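PDB 3BJB: probable transcriptional regulator, TetR family protein from Rhodococcus sp., which probably binds cis-regulatory DNA through an N-terminal helix-turn-helix and acts as a transcription factor, as other members of the TetR family do. Local coordinates for residues B[73-78]-B[136-141]; B[100-105]-B[144-149]. One frame throughout, in Å; residues are numbered along the deposited sequence.

In the fold
Both contacts are made by helix 134-150, which packs on helix 66-86 through its earlier part in interaction 1 and on helix 95-111 through its later part in interaction 2. Their centres lie about 14 Å apart, and they meet where Ile78 O approaches Ile145 CD1 at 3.3 Å. Along the chain the segments come in the order 73-78, 100-105, 136-141, 144-149, so the two connections cross. Segments 100-105, 136-141 and 144-149 lie within the C-terminal family region, which in TetR relatives commonly binds ligands. Helix 134-150 thus packs on both helix 66-86, which follows the predicted helix-turn-helix, residues 44-63, and helix 95-111.

Interaction 1. Residues B[73-78]-B[136-141]; sequences VMVDQI and GKVDRA
Two nearly parallel helices of the all-helical TetR-family fold pack here through aliphatic side chains: the axes of the short segments 73-78 and 136-141 run at 12° to each other and approach to 9.3 Å. Val138, Val75 and Ile78 lose the most surface. The helices come nearest at Val75 and Val138, whose CA atoms are 5.4 Å apart. Val75 turns CG1 anti to its backbone N (chi1 161°), which leaves CG2 beside that N, facing CG1 of Val138 and the CB of Lys137. The two valines cross obliquely, whereas Met74, a selenomethionine, meets Val138 at about a right angle, its CG 4.0 Å from Val138 CG1. The lysine takes part through the root of its chain, and its end leads away. Met74 also touches Met120 of helix 114-126, so a third helix packs beside the contact. No hydrogen bond links the two segments. One turn further on, Ile78 reaches across with both branches. With CG1 beside the backbone N, Ile78 CD1 comes to 3.9 Å from Val138 CB, while Ile78 CG2, anti to that N, lies 3.6 Å from the methyl CB of Ala141.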
ATOM      1  N   VAL B  73      15.896   4.411  -5.500  1.00 58.16           N
ATOM      2  CA  VAL B  73      16.034   3.176  -6.295  1.00 59.61           C
ATOM      3  C   VAL B  73      14.779   2.999  -7.129  1.00 61.78           C
ATOM      4  O   VAL B  73      14.875   2.766  -8.319  1.00 62.91           O
ATOM      5  CB  VAL B  73      16.323   1.898  -5.453  1.00 58.33           C
ATOM      6  CG1 VAL B  73      15.964   0.646  -6.224  1.00 58.07           C
ATOM      7  CG2 VAL B  73      17.781   1.823  -5.047  1.00 57.69           C
HETATM    8  N   MSE B  74      13.612   3.131  -6.500  1.00 64.72           N
HETATM    9  CA  MSE B  74      12.317   3.112  -7.178  1.00 67.18           C
HETATM   10  C   MSE B  74      12.208   4.108  -8.375  1.00 67.04           C
HETATM   11  O   MSE B  74      11.792   3.737  -9.466  1.00 66.40           O
HETATM   12  CB  MSE B  74      11.234   3.379  -6.146  1.00 70.97           C
HETATM   13  CG  MSE B  74       9.860   3.594  -6.719  1.00 76.73           C
HETATM   14 SE   MSE B  74       8.783   1.973  -6.767  1.00 84.27          SE
HETATM   15  CE  MSE B  74       9.714   0.996  -8.180  1.00 81.94           C
ATOM     16  N   VAL B  75      12.592   5.363  -8.155  1.00 66.12           N
ATOM     17  CA  VAL B  75      12.589   6.403  -9.190  1.00 65.08           C
ATOM     18  C   VAL B  75      13.462   6.015 -10.383  1.00 65.95           C
ATOM     19  O   VAL B  75      13.036   6.157 -11.554  1.00 66.39           O
ATOM     20  CB  VAL B  75      13.019   7.774  -8.591  1.00 64.07           C
ATOM     21  CG1 VAL B  75      13.475   8.756  -9.658  1.00 62.97           C
ATOM     22  CG2 VAL B  75      11.896   8.355  -7.755  1.00 62.96           C
ATOM     23  N   ASP B  76      14.672   5.522 -10.095  1.00 65.12           N
ATOM     24  CA  ASP B  76      15.556   4.965 -11.131  1.00 64.56           C
ATOM     25  C   ASP B  76      14.903   3.793 -11.881  1.00 64.17           C
ATOM     26  O   ASP B  76      15.075   3.647 -13.093  1.00 64.38           O
ATOM     27  CB  ASP B  76      16.889   4.516 -10.516  1.00 64.90           C
ATOM     28  CG  ASP B  76      17.804   3.795 -11.521  1.00 64.99           C
ATOM     29  OD1 ASP B  76      18.327   4.445 -12.470  1.00 64.16           O
ATOM     30  OD2 ASP B  76      18.004   2.571 -11.334  1.00 64.59           O
ATOM     31  N   GLN B  77      14.134   2.982 -11.166  1.00 63.25           N
ATOM     32  CA  GLN B  77      13.543   1.772 -11.742  1.00 63.83           C
ATOM     33  C   GLN B  77      12.279   2.048 -12.527  1.00 64.31           C
ATOM     34  O   GLN B  77      11.921   1.305 -13.434  1.00 63.74           O
ATOM     35  CB  GLN B  77      13.277   0.746 -10.646  1.00 63.76           C
ATOM     36  CG  GLN B  77      14.560   0.120 -10.158  1.00 63.29           C
ATOM     37  CD  GLN B  77      14.948  -1.028 -11.026  1.00 63.31           C
ATOM     38  OE1 GLN B  77      14.140  -1.954 -11.233  1.00 62.80           O
ATOM     39  NE2 GLN B  77      16.176  -0.993 -11.554  1.00 62.53           N
ATOM     40  N   ILE B  78      11.600   3.116 -12.149  1.00 65.78           N
ATOM     41  CA  ILE B  78      10.480   3.610 -12.887  1.00 68.14           C
ATOM     42  C   ILE B  78      11.008   4.302 -14.139  1.00 69.19           C
ATOM     43  O   ILE B  78      10.426   4.154 -15.211  1.00 69.36           O
ATOM     44  CB  ILE B  78       9.610   4.560 -12.032  1.00 68.72           C
ATOM     45  CG1 ILE B  78       8.708   3.736 -11.111  1.00 69.05           C
ATOM     46  CG2 ILE B  78       8.779   5.507 -12.935  1.00 69.50           C
ATOM     47  CD1 ILE B  78       8.076   4.563  -9.968  1.00 69.60           C
ATOM     48  N   GLY B 136       7.529  12.295  -3.877  1.00 68.94           N
ATOM     49  CA  GLY B 136       6.703  12.863  -4.951  1.00 67.70           C
ATOM     50  C   GLY B 136       7.095  12.412  -6.354  1.00 66.37           C
ATOM     51  O   GLY B 136       6.266  11.872  -7.083  1.00 65.57           O
ATOM     52  N   LYS B 137       8.362  12.632  -6.716  1.00 65.91           N
ATOM     53  CA  LYS B 137       8.935  12.198  -7.996  1.00 65.47           C
ATOM     54  C   LYS B 137       8.402  10.888  -8.572  1.00 65.16           C
ATOM     55  O   LYS B 137       8.266  10.782  -9.779  1.00 66.06           O
ATOM     56  CB  LYS B 137      10.447  12.054  -7.895  1.00 66.14           C
ATOM     57  CG  LYS B 137      11.226  13.324  -8.051  1.00 67.01           C
ATOM     58  CD  LYS B 137      12.629  13.029  -8.599  1.00 67.97           C
ATOM     59  CE  LYS B 137      13.548  14.237  -8.463  1.00 67.85           C
ATOM     60  NZ  LYS B 137      13.042  15.380  -9.261  1.00 67.87           N
ATOM     61  N   VAL B 138       8.124   9.887  -7.742  1.00 64.38           N
ATOM     62  CA  VAL B 138       7.716   8.597  -8.285  1.00 64.43           C
ATOM     63  C   VAL B 138       6.310   8.646  -8.873  1.00 64.33           C
ATOM     64  O   VAL B 138       6.062   8.087  -9.938  1.00 64.72           O
ATOM     65  CB  VAL B 138       7.864   7.390  -7.294  1.00 65.05           C
ATOM     66  CG1 VAL B 138       9.110   7.536  -6.412  1.00 63.40           C
ATOM     67  CG2 VAL B 138       6.557   7.134  -6.470  1.00 64.73           C
ATOM     68  N   ASP B 139       5.402   9.328  -8.186  1.00 64.01           N
ATOM     69  CA  ASP B 139       4.062   9.563  -8.707  1.00 64.10           C
ATOM     70  C   ASP B 139       4.158  10.268 -10.055  1.00 62.42           C
ATOM     71  O   ASP B 139       3.480   9.883 -10.996  1.00 60.04           O
ATOM     72  CB  ASP B 139       3.250  10.443  -7.755  1.00 66.03           C
ATOM     73  CG  ASP B 139       3.479  10.095  -6.301  1.00 67.79           C
ATOM     74  OD1 ASP B 139       3.788   8.896  -5.995  1.00 69.31           O
ATOM     75  OD2 ASP B 139       3.374  11.040  -5.472  1.00 67.44           O
ATOM     76  N   ARG B 140       5.020  11.280 -10.116  1.00 61.28           N
ATOM     77  CA  ARG B 140       5.222  12.093 -11.306  1.00 62.24           C
ATOM     78  C   ARG B 140       5.807  11.276 -12.455  1.00 62.05           C
ATOM     79  O   ARG B 140       5.306  11.330 -13.593  1.00 60.56           O
ATOM     80  CB  ARG B 140       6.126  13.295 -10.999  1.00 61.91           C
ATOM     81  CG  ARG B 140       5.483  14.423 -10.190  1.00 62.50           C
ATOM     82  CD  ARG B 140       6.362  15.728 -10.226  1.00 63.32           C
ATOM     83  NE  ARG B 140       7.661  15.504  -9.574  1.00 64.14           N
ATOM     84  CZ  ARG B 140       8.762  16.232  -9.735  1.00 63.98           C
ATOM     85  NH1 ARG B 140       8.779  17.311 -10.528  1.00 65.77           N
ATOM     86  NH2 ARG B 140       9.858  15.887  -9.073  1.00 63.22           N
ATOM     87  N   ALA B 141       6.850  10.502 -12.154  1.00 62.32           N
ATOM     88  CA  ALA B 141       7.557   9.756 -13.191  1.00 62.20           C
ATOM     89  C   ALA B 141       6.600   8.751 -13.747  1.00 62.03           C
ATOM     90  O   ALA B 141       6.563   8.518 -14.940  1.00 62.01           O
ATOM     91  CB  ALA B 141       8.788   9.068 -12.643  1.00 61.97           C
TER

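Interaction 2. Residues B[100-105]-B[144-149]; sequences YNVLVR and QIMLDA
Val102 lies over the face of helix 134-150 that carries Ile145, Met146 and Ala149, and its two methyls divide the work. CG1, anti to the carbonyl carbon, points to Ala149 CB; Val102 CG2, in the crowded position between backbone N and carbonyl carbon, lies 3.8 Å from Met146 CG. Ile145 is a looser neighbour, with its CG2 4.4 Å from Val102 CB. The second focus is the end of Met146, a selenomethionine. Its chain is extended through chi2 (178°) and bends at chi3, so that CE lies against the forked end of Leu103, the two side chains crossing at about a right angle. The axes of the two segments approach to 9.7 Å and cross at 137°, antiparallel but well inclined, and the CA atoms nearest each other, those of Val102 and Met146, are 6.8 Å apart. Phe85 of helix 66-86 touches Val102 and Ala149, while Leu166 of helix 157-179 meets both Leu103 and Met146, placing the contact inside the helical bundle of the C-terminal region. Val102, Leu103 and Met146 are buried, and no hydrogen bond crosses between the segments. Every pair that meets is apolar, which is consistent with an association through burial of apolar surface, with no directional bond between the segments.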
ATOM      1  N   TYR B 100      -3.210   0.191 -19.450  1.00 61.50           N
ATOM      2  CA  TYR B 100      -3.181  -1.196 -19.054  1.00 61.50           C
ATOM      3  C   TYR B 100      -1.855  -1.878 -19.390  1.00 61.84           C
ATOM      4  O   TYR B 100      -1.315  -2.590 -18.564  1.00 63.13           O
ATOM      5  CB  TYR B 100      -4.317  -1.956 -19.713  1.00 61.54           C
ATOM      6  CG  TYR B 100      -4.293  -3.377 -19.295  1.00 62.64           C
ATOM      7  CD1 TYR B 100      -4.435  -3.714 -17.942  1.00 62.50           C
ATOM      8  CD2 TYR B 100      -4.086  -4.399 -20.219  1.00 62.02           C
ATOM      9  CE1 TYR B 100      -4.414  -5.013 -17.522  1.00 62.48           C
ATOM     10  CE2 TYR B 100      -4.065  -5.731 -19.804  1.00 62.94           C
ATOM     11  CZ  TYR B 100      -4.234  -6.026 -18.445  1.00 62.79           C
ATOM     12  OH  TYR B 100      -4.203  -7.321 -17.981  1.00 63.11           O
ATOM     13  N   ASN B 101      -1.340  -1.690 -20.601  1.00 62.62           N
ATOM     14  CA  ASN B 101      -0.117  -2.386 -21.019  1.00 63.08           C
ATOM     15  C   ASN B 101       1.135  -1.983 -20.233  1.00 63.53           C
ATOM     16  O   ASN B 101       2.036  -2.801 -20.041  1.00 64.43           O
ATOM     17  CB  ASN B 101       0.156  -2.238 -22.526  1.00 62.73           C
ATOM     18  CG  ASN B 101      -0.854  -2.990 -23.404  1.00 64.07           C
ATOM     19  OD1 ASN B 101      -1.234  -2.494 -24.476  1.00 64.71           O
ATOM     20  ND2 ASN B 101      -1.283  -4.178 -22.971  1.00 63.35           N
ATOM     21  N   VAL B 102       1.212  -0.727 -19.807  1.00 63.01           N
ATOM     22  CA  VAL B 102       2.352  -0.306 -19.008  1.00 63.04           C
ATOM     23  C   VAL B 102       2.285  -0.927 -17.607  1.00 63.26           C
ATOM     24  O   VAL B 102       3.310  -1.356 -17.049  1.00 63.18           O
ATOM     25  CB  VAL B 102       2.513   1.265 -18.922  1.00 63.26           C
ATOM     26  CG1 VAL B 102       2.165   1.926 -20.205  1.00 61.78           C
ATOM     27  CG2 VAL B 102       1.693   1.871 -17.796  1.00 63.97           C
ATOM     28  N   LEU B 103       1.070  -0.974 -17.061  1.00 62.55           N
ATOM     29  CA  LEU B 103       0.847  -1.461 -15.727  1.00 64.05           C
ATOM     30  C   LEU B 103       1.187  -2.938 -15.683  1.00 63.98           C
ATOM     31  O   LEU B 103       1.890  -3.372 -14.763  1.00 64.15           O
ATOM     32  CB  LEU B 103      -0.587  -1.160 -15.264  1.00 65.29           C
ATOM     33  CG  LEU B 103      -0.816  -0.031 -14.227  1.00 66.66           C
ATOM     34  CD1 LEU B 103       0.189   1.126 -14.314  1.00 66.20           C
ATOM     35  CD2 LEU B 103      -2.238   0.507 -14.300  1.00 65.31           C
ATOM     36  N   VAL B 104       0.758  -3.681 -16.715  1.00 63.66           N
ATOM     37  CA  VAL B 104       1.065  -5.109 -16.874  1.00 63.75           C
ATOM     38  C   VAL B 104       2.580  -5.353 -16.950  1.00 63.94           C
ATOM     39  O   VAL B 104       3.108  -6.253 -16.281  1.00 63.97           O
ATOM     40  CB  VAL B 104       0.362  -5.717 -18.139  1.00 64.60           C
ATOM     41  CG1 VAL B 104       0.904  -7.099 -18.494  1.00 61.69           C
ATOM     42  CG2 VAL B 104      -1.157  -5.777 -17.938  1.00 64.81           C
ATOM     43  N   ARG B 105       3.261  -4.553 -17.760  1.00 61.80           N
ATOM     44  CA  ARG B 105       4.705  -4.567 -17.813  1.00 63.00           C
ATOM     45  C   ARG B 105       5.394  -4.310 -16.475  1.00 62.49           C
ATOM     46  O   ARG B 105       6.319  -5.020 -16.129  1.00 63.28           O
ATOM     47  CB  ARG B 105       5.187  -3.510 -18.803  1.00 65.53           C
ATOM     48  CG  ARG B 105       6.680  -3.514 -19.030  1.00 66.81           C
ATOM     49  CD  ARG B 105       7.069  -4.714 -19.845  1.00 69.53           C
ATOM     50  NE  ARG B 105       6.756  -4.491 -21.256  1.00 71.47           N
ATOM     51  CZ  ARG B 105       7.504  -3.762 -22.085  1.00 71.29           C
ATOM     52  NH1 ARG B 105       8.632  -3.177 -21.660  1.00 71.38           N
ATOM     53  NH2 ARG B 105       7.116  -3.627 -23.344  1.00 71.51           N
ATOM     54  N   GLN B 144       3.748  10.195 -15.879  1.00 59.43           N
ATOM     55  CA  GLN B 144       4.235  10.562 -17.229  1.00 58.03           C
ATOM     56  C   GLN B 144       4.486   9.397 -18.189  1.00 57.34           C
ATOM     57  O   GLN B 144       4.540   9.598 -19.397  1.00 57.00           O
ATOM     58  CB  GLN B 144       5.505  11.414 -17.182  1.00 58.37           C
ATOM     59  CG  GLN B 144       5.253  12.886 -17.100  1.00 59.63           C
ATOM     60  CD  GLN B 144       4.620  13.463 -18.359  1.00 60.61           C
ATOM     61  OE1 GLN B 144       4.154  14.597 -18.345  1.00 61.48           O
ATOM     62  NE2 GLN B 144       4.611  12.698 -19.453  1.00 60.90           N
ATOM     63  N   ILE B 145       4.699   8.197 -17.667  1.00 57.35           N
ATOM     64  CA  ILE B 145       4.890   7.049 -18.538  1.00 58.03           C
ATOM     65  C   ILE B 145       3.563   6.641 -19.135  1.00 59.41           C
ATOM     66  O   ILE B 145       3.499   6.216 -20.296  1.00 59.92           O
ATOM     67  CB  ILE B 145       5.511   5.867 -17.803  1.00 58.09           C
ATOM     68  CG1 ILE B 145       6.949   6.206 -17.409  1.00 57.44           C
ATOM     69  CG2 ILE B 145       5.451   4.572 -18.677  1.00 57.01           C
ATOM     70  CD1 ILE B 145       7.592   5.149 -16.550  1.00 57.31           C
HETATM   71  N   MSE B 146       2.519   6.797 -18.329  1.00 61.42           N
HETATM   72  CA  MSE B 146       1.166   6.393 -18.664  1.00 64.80           C
HETATM   73  C   MSE B 146       0.554   7.425 -19.586  1.00 59.93           C
HETATM   74  O   MSE B 146      -0.059   7.089 -20.606  1.00 58.00           O
HETATM   75  CB  MSE B 146       0.323   6.267 -17.398  1.00 66.54           C
HETATM   76  CG  MSE B 146       0.897   5.328 -16.339  1.00 71.07           C
HETATM   77 SE   MSE B 146      -0.253   5.312 -14.718  0.90 77.18          SE
HETATM   78  CE  MSE B 146      -1.323   3.766 -15.162  1.00 74.88           C
ATOM     79  N   LEU B 147       0.724   8.683 -19.212  1.00 57.26           N
ATOM     80  CA  LEU B 147       0.339   9.780 -20.055  1.00 55.52           C
ATOM     81  C   LEU B 147       0.938   9.578 -21.440  1.00 53.61           C
ATOM     82  O   LEU B 147       0.214   9.620 -22.419  1.00 52.59           O
ATOM     83  CB  LEU B 147       0.751  11.111 -19.429  1.00 56.13           C
ATOM     84  CG  LEU B 147      -0.330  12.072 -18.895  1.00 56.75           C
ATOM     85  CD1 LEU B 147      -1.788  11.558 -18.945  1.00 56.00           C
ATOM     86  CD2 LEU B 147      -0.000  12.591 -17.512  1.00 56.70           C
ATOM     87  N   ASP B 148       2.228   9.262 -21.505  1.00 52.80           N
ATOM     88  CA  ASP B 148       2.916   9.093 -22.770  1.00 53.68           C
ATOM     89  C   ASP B 148       2.411   7.872 -23.520  1.00 53.48           C
ATOM     90  O   ASP B 148       2.159   7.917 -24.725  1.00 52.03           O
ATOM     91  CB  ASP B 148       4.427   9.025 -22.548  1.00 54.95           C
ATOM     92  CG  ASP B 148       5.071  10.415 -22.378  1.00 56.19           C
ATOM     93  OD1 ASP B 148       4.416  11.450 -22.626  1.00 56.62           O
ATOM     94  OD2 ASP B 148       6.259  10.480 -22.009  1.00 56.99           O
ATOM     95  N   ALA B 149       2.246   6.780 -22.792  1.00 53.46           N
ATOM     96  CA  ALA B 149       1.768   5.560 -23.405  1.00 54.30           C
ATOM     97  C   ALA B 149       0.379   5.789 -23.990  1.00 54.44           C
ATOM     98  O   ALA B 149       0.075   5.296 -25.067  1.00 54.59           O
ATOM     99  CB  ALA B 149       1.753   4.411 -22.403  1.00 54.09           C
TER